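Monomethylamine methyltransferase mtmB1 (Methanosarcina barkeri, PDB 1NTH) catalyses transfer of the methyl group of monomethylamine to the corrinoid cofactor of its partner protein MtmC, a step in methanogenesis from methylamine. Local coordinates at the interface of chains A and B and the interface of chains A and C. Numbering follows the deposited sequence. Chains: chain A/B/C, Monomethylamine methyltransferase mtmB1.

Contact 1 joins chains A and B, contact 2 joins chains A and C, and the centres of their C-alpha atoms lie about 24 Å apart. Helix 174-193 enters both: chain A presents A:Leu178 and A:Thr182 at contact 1, chain B contributes the last residue of its copy, B:Met193, and chain C turns the start of its copy, with C:Pro174, C:Val177 and C:Lys181, to contact 2. In every chain, therefore, the same helix serves both interfaces with different residues. Both interfaces being two-fold, the contacts probably hold together the two trimers of the hexamer.

Contact 1: the interface of chains A and B. Residues chain A 137, 164-165, 178, 182; chain B 145, 193.
The C-terminal end of helix 174-193 of chain B packs against a surface of chain A made by helix 174-193, the loop at A:Val164 and A:Arg165, and the 3-10 helix 137-139; helix 140-148 of chain B adds B:Met145. B:Met193 is the inserted group, with 88 Å² of its surface hidden. Its side chain crosses A:Thr182 at about a right angle, and its SD lies 3.7 Å from the methyl CG2 of A:Thr182. A bend at the last torsion (chi3 64°) turns the terminal methyl CE towards CG2 of A:Val164, 3.8 Å away, and near the carboxylate oxygen OE1 of A:Glu137.

A polar link across the contact is made by the backbone of the same methionine. NH1 of A:Arg165 donates to O of B:Met193 at 3.0 Å, with 153° at the hydrogen; the oxygen lies at the edge of the guanidinium, nearly in its plane, and is met on a lone pair. The arginine runs antiparallel to the B:Met193 side chain, and its CG packs 3.7 Å from SD of B:Met145. Within chain A, the backbone N of A:Arg165 donates to OE1 of A:Glu137 at 2.8 Å, on its syn side and 21° out of the carboxylate plane, tying loop to 3-10 helix. In this TIM-barrel subunit helix 174-193 lies on the surface, its C-terminal end and its flank both used at the two-fold.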
ATOM      1  N   GLU A 137     -16.293 -16.484 -23.112  1.00 21.50           N
ATOM      2  CA  GLU A 137     -15.722 -15.184 -22.783  1.00 21.09           C
ATOM      3  C   GLU A 137     -16.755 -14.067 -22.637  1.00 22.55           C
ATOM      4  O   GLU A 137     -16.679 -13.273 -21.696  1.00 21.10           O
ATOM      5  CB  GLU A 137     -14.675 -14.783 -23.833  1.00 21.47           C
ATOM      6  CG  GLU A 137     -13.855 -13.559 -23.434  1.00 22.16           C
ATOM      7  CD  GLU A 137     -12.732 -13.222 -24.407  1.00 24.14           C
ATOM      8  OE1 GLU A 137     -11.984 -12.261 -24.121  1.00 23.21           O
ATOM      9  OE2 GLU A 137     -12.592 -13.903 -25.450  1.00 21.58           O
ATOM     10  N   VAL A 164      -9.683 -15.846 -24.604  1.00 18.87           N
ATOM     11  CA  VAL A 164      -9.308 -14.548 -24.066  1.00 19.59           C
ATOM     12  C   VAL A 164      -8.932 -13.741 -25.307  1.00 20.24           C
ATOM     13  O   VAL A 164      -8.088 -14.161 -26.102  1.00 18.92           O
ATOM     14  CB  VAL A 164      -8.137 -14.653 -23.051  1.00 21.38           C
ATOM     15  CG1 VAL A 164      -6.883 -15.205 -23.717  1.00 22.11           C
ATOM     16  CG2 VAL A 164      -7.882 -13.290 -22.431  1.00 23.14           C
ATOM     17  N   ARG A 165      -9.583 -12.595 -25.483  1.00 19.96           N
ATOM     18  CA  ARG A 165      -9.371 -11.768 -26.665  1.00 21.53           C
ATOM     19  C   ARG A 165      -9.645 -12.608 -27.915  1.00 21.98           C
ATOM     20  O   ARG A 165      -8.979 -12.475 -28.943  1.00 21.40           O
ATOM     21  CB  ARG A 165      -7.954 -11.174 -26.680  1.00 23.41           C
ATOM     22  CG  ARG A 165      -7.899  -9.824 -25.961  1.00 24.27           C
ATOM     23  CD  ARG A 165      -6.487  -9.310 -25.721  1.00 25.39           C
ATOM     24  NE  ARG A 165      -5.724  -9.101 -26.948  1.00 23.60           N
ATOM     25  CZ  ARG A 165      -4.508  -8.565 -26.976  1.00 22.89           C
ATOM     26  NH1 ARG A 165      -3.929  -8.181 -25.844  1.00 20.20           N
ATOM     27  NH2 ARG A 165      -3.860  -8.431 -28.126  1.00 22.85           N
ATOM     28  N   LEU A 178      -1.977 -14.498 -20.280  1.00 14.25           N
ATOM     29  CA  LEU A 178      -3.012 -13.468 -20.288  1.00 15.07           C
ATOM     30  C   LEU A 178      -4.267 -13.967 -19.571  1.00 16.10           C
ATOM     31  O   LEU A 178      -4.853 -13.250 -18.754  1.00 16.70           O
ATOM     32  CB  LEU A 178      -3.358 -13.067 -21.731  1.00 15.47           C
ATOM     33  CG  LEU A 178      -4.467 -12.021 -21.899  1.00 17.81           C
ATOM     34  CD1 LEU A 178      -4.069 -10.730 -21.192  1.00 18.95           C
ATOM     35  CD2 LEU A 178      -4.712 -11.763 -23.382  1.00 19.81           C
ATOM     36  N   THR A 182      -6.005 -12.444 -16.283  1.00 15.15           N
ATOM     37  CA  THR A 182      -7.336 -11.924 -16.597  1.00 15.11           C
ATOM     38  C   THR A 182      -8.490 -12.613 -15.872  1.00 15.42           C
ATOM     39  O   THR A 182      -9.435 -11.959 -15.421  1.00 15.29           O
ATOM     40  CB  THR A 182      -7.585 -11.999 -18.118  1.00 15.58           C
ATOM     41  OG1 THR A 182      -6.572 -11.247 -18.796  1.00 15.96           O
ATOM     42  CG2 THR A 182      -8.954 -11.437 -18.476  1.00 17.45           C
TER
ATOM     43  N   MET B 145     -11.191  -1.619 -25.010  1.00 16.79           N
ATOM     44  CA  MET B 145      -9.968  -2.331 -25.354  1.00 17.21           C
ATOM     45  C   MET B 145      -9.491  -1.893 -26.734  1.00 17.43           C
ATOM     46  O   MET B 145      -8.293  -1.891 -27.008  1.00 16.99           O
ATOM     47  CB  MET B 145     -10.188  -3.848 -25.319  0.60 18.51           C
ATOM     48  CG  MET B 145      -8.918  -4.629 -25.009  0.60 19.36           C
ATOM     49  SD  MET B 145      -9.119  -6.422 -25.038  0.60 22.44           S
ATOM     50  CE  MET B 145     -10.448  -6.654 -23.861  0.60 24.62           C
ATOM     51  N   MET B 193      -6.108  -6.157 -20.074  1.00 16.33           N
ATOM     52  CA  MET B 193      -6.187  -7.204 -21.088  1.00 16.68           C
ATOM     53  C   MET B 193      -5.410  -6.820 -22.340  1.00 18.20           C
ATOM     54  O   MET B 193      -4.992  -7.686 -23.113  1.00 17.67           O
ATOM     55  CB  MET B 193      -7.647  -7.503 -21.437  1.00 18.19           C
ATOM     56  CG  MET B 193      -8.362  -8.284 -20.346  1.00 20.76           C
ATOM     57  SD  MET B 193     -10.013  -8.805 -20.835  1.00 25.04           S
ATOM     58  CE  MET B 193      -9.604  -9.899 -22.167  1.00 23.92           C
TER

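Contact 2: the interface of chains A and C. Residues chain A 214, 244, 247-248; chain C 174, 177, 181, 215.
The side-chain amine nitrogen NZ of C:Lys181 donates to the backbone O of C:Ser215 at 2.8 Å, meeting it in the carbonyl plane on a lone pair with a C=O...N angle of 138°. This bond stays within chain C and ties helix 174-193 to the loop at C:Ser215. The lysine is extended until its last torsion, where a turn (chi4 -66°) brings NZ round to that carbonyl. Its side chain also crosses that of A:His248 at about a right angle, reaching CD2 of the imidazole on the side of the ring away from A:Ile214, with CE 3.6 Å from CD2.

On chain A, the imidazole also packs against its own subunit: the methyl CG2 of A:Ile214 sits over the centre of one ring face, 3.6 Å above the plane. That methyl is shared, since it also touches CA of C:Ser215 at 3.6 Å, so the isoleucine supports the histidine while contacting the neighbour. C:Val177 lies against the backbone of helix 240-251 at A:His248 and, a turn earlier, at A:Ser244: its CG1, anti to the backbone N (chi1 166°), is 3.7 Å from CA of A:His248, while CG2 faces the carbonyl O of A:Ser244. CB of A:Ala247 meets CB of C:Pro174 at 3.7 Å.

Helix 240-251 of chain A therefore packs on the first turns of helix 174-193 of chain C; the contacts seen here are mainly van der Waals, with the lysine bond bracing the chain C side. The patch thereby joins two subunits of the hexamer.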
ATOM      1  N   ILE A 214       1.963 -19.761 -12.413  1.00 15.56           N
ATOM      2  CA  ILE A 214       2.838 -18.837 -11.700  1.00 14.36           C
ATOM      3  C   ILE A 214       2.590 -17.367 -12.062  1.00 16.30           C
ATOM      4  O   ILE A 214       2.863 -16.474 -11.260  1.00 16.27           O
ATOM      5  CB  ILE A 214       4.321 -19.238 -11.936  1.00 15.57           C
ATOM      6  CG1 ILE A 214       4.591 -20.563 -11.212  1.00 14.36           C
ATOM      7  CG2 ILE A 214       5.274 -18.150 -11.432  1.00 15.20           C
ATOM      8  CD1 ILE A 214       5.945 -21.191 -11.522  1.00 15.88           C
ATOM      9  N   SER A 244       7.271 -26.924  -8.715  1.00 17.39           N
ATOM     10  CA  SER A 244       7.752 -25.559  -8.922  1.00 17.32           C
ATOM     11  C   SER A 244       6.659 -24.560  -8.571  1.00 16.54           C
ATOM     12  O   SER A 244       6.942 -23.488  -8.039  1.00 16.39           O
ATOM     13  CB  SER A 244       8.196 -25.347 -10.371  1.00 18.61           C
ATOM     14  OG  SER A 244       9.490 -25.881 -10.573  1.00 20.40           O
ATOM     15  N   ALA A 247       6.630 -24.010  -4.869  1.00 13.73           N
ATOM     16  CA  ALA A 247       7.720 -23.139  -4.427  1.00 13.90           C
ATOM     17  C   ALA A 247       7.343 -21.676  -4.621  1.00 14.00           C
ATOM     18  O   ALA A 247       7.699 -20.816  -3.814  1.00 14.88           O
ATOM     19  CB  ALA A 247       8.988 -23.453  -5.208  1.00 14.16           C
ATOM     20  N   HIS A 248       6.635 -21.403  -5.710  1.00 13.67           N
ATOM     21  CA  HIS A 248       6.196 -20.050  -6.024  1.00 13.39           C
ATOM     22  C   HIS A 248       5.152 -19.559  -5.017  1.00 14.19           C
ATOM     23  O   HIS A 248       5.262 -18.444  -4.492  1.00 13.95           O
ATOM     24  CB  HIS A 248       5.629 -20.019  -7.446  1.00 14.71           C
ATOM     25  CG  HIS A 248       4.825 -18.795  -7.750  1.00 14.65           C
ATOM     26  ND1 HIS A 248       3.465 -18.837  -7.964  1.00 18.42           N
ATOM     27  CD2 HIS A 248       5.188 -17.496  -7.866  1.00 12.51           C
ATOM     28  CE1 HIS A 248       3.024 -17.614  -8.202  1.00 13.70           C
ATOM     29  NE2 HIS A 248       4.050 -16.783  -8.148  1.00 17.38           N
TER
ATOM     30  N   PRO C 174      12.202 -26.469  -8.438  1.00 17.56           N
ATOM     31  CA  PRO C 174      11.709 -25.455  -7.500  1.00 16.77           C
ATOM     32  C   PRO C 174      12.829 -24.512  -7.067  1.00 16.89           C
ATOM     33  O   PRO C 174      12.575 -23.375  -6.662  1.00 17.23           O
ATOM     34  CB  PRO C 174      11.149 -26.286  -6.347  1.00 15.95           C
ATOM     35  CG  PRO C 174      11.969 -27.564  -6.410  1.00 16.54           C
ATOM     36  CD  PRO C 174      12.012 -27.826  -7.895  1.00 16.36           C
ATOM     37  N   VAL C 177      12.848 -21.333  -9.083  1.00 15.61           N
ATOM     38  CA  VAL C 177      11.833 -20.381  -8.631  1.00 15.85           C
ATOM     39  C   VAL C 177      12.350 -19.670  -7.382  1.00 14.94           C
ATOM     40  O   VAL C 177      12.273 -18.442  -7.275  1.00 16.10           O
ATOM     41  CB  VAL C 177      10.496 -21.093  -8.302  1.00 15.47           C
ATOM     42  CG1 VAL C 177       9.567 -20.159  -7.523  1.00 14.99           C
ATOM     43  CG2 VAL C 177       9.814 -21.526  -9.596  1.00 15.75           C
ATOM     44  N   LYS C 181      13.178 -15.423  -7.043  1.00 15.23           N
ATOM     45  CA  LYS C 181      12.633 -14.487  -6.064  1.00 14.34           C
ATOM     46  C   LYS C 181      13.730 -13.993  -5.126  1.00 15.84           C
ATOM     47  O   LYS C 181      13.845 -12.795  -4.862  1.00 15.41           O
ATOM     48  CB  LYS C 181      11.532 -15.149  -5.229  1.00 14.87           C
ATOM     49  CG  LYS C 181      10.309 -15.598  -6.015  1.00 14.54           C
ATOM     50  CD  LYS C 181       9.241 -16.129  -5.068  1.00 16.25           C
ATOM     51  CE  LYS C 181       8.087 -16.802  -5.809  1.00 16.50           C
ATOM     52  NZ  LYS C 181       7.289 -15.859  -6.646  1.00 15.89           N
ATOM     53  N   SER C 215       8.305 -16.037 -12.102  1.00 15.98           N
ATOM     54  CA  SER C 215       8.152 -16.068 -10.647  1.00 15.19           C
ATOM     55  C   SER C 215       8.920 -14.952  -9.938  1.00 16.15           C
ATOM     56  O   SER C 215       8.720 -14.728  -8.746  1.00 16.02           O
ATOM     57  CB  SER C 215       8.633 -17.411 -10.086  1.00 17.54           C
ATOM     58  OG  SER C 215      10.050 -17.487 -10.093  1.00 18.13           O
TER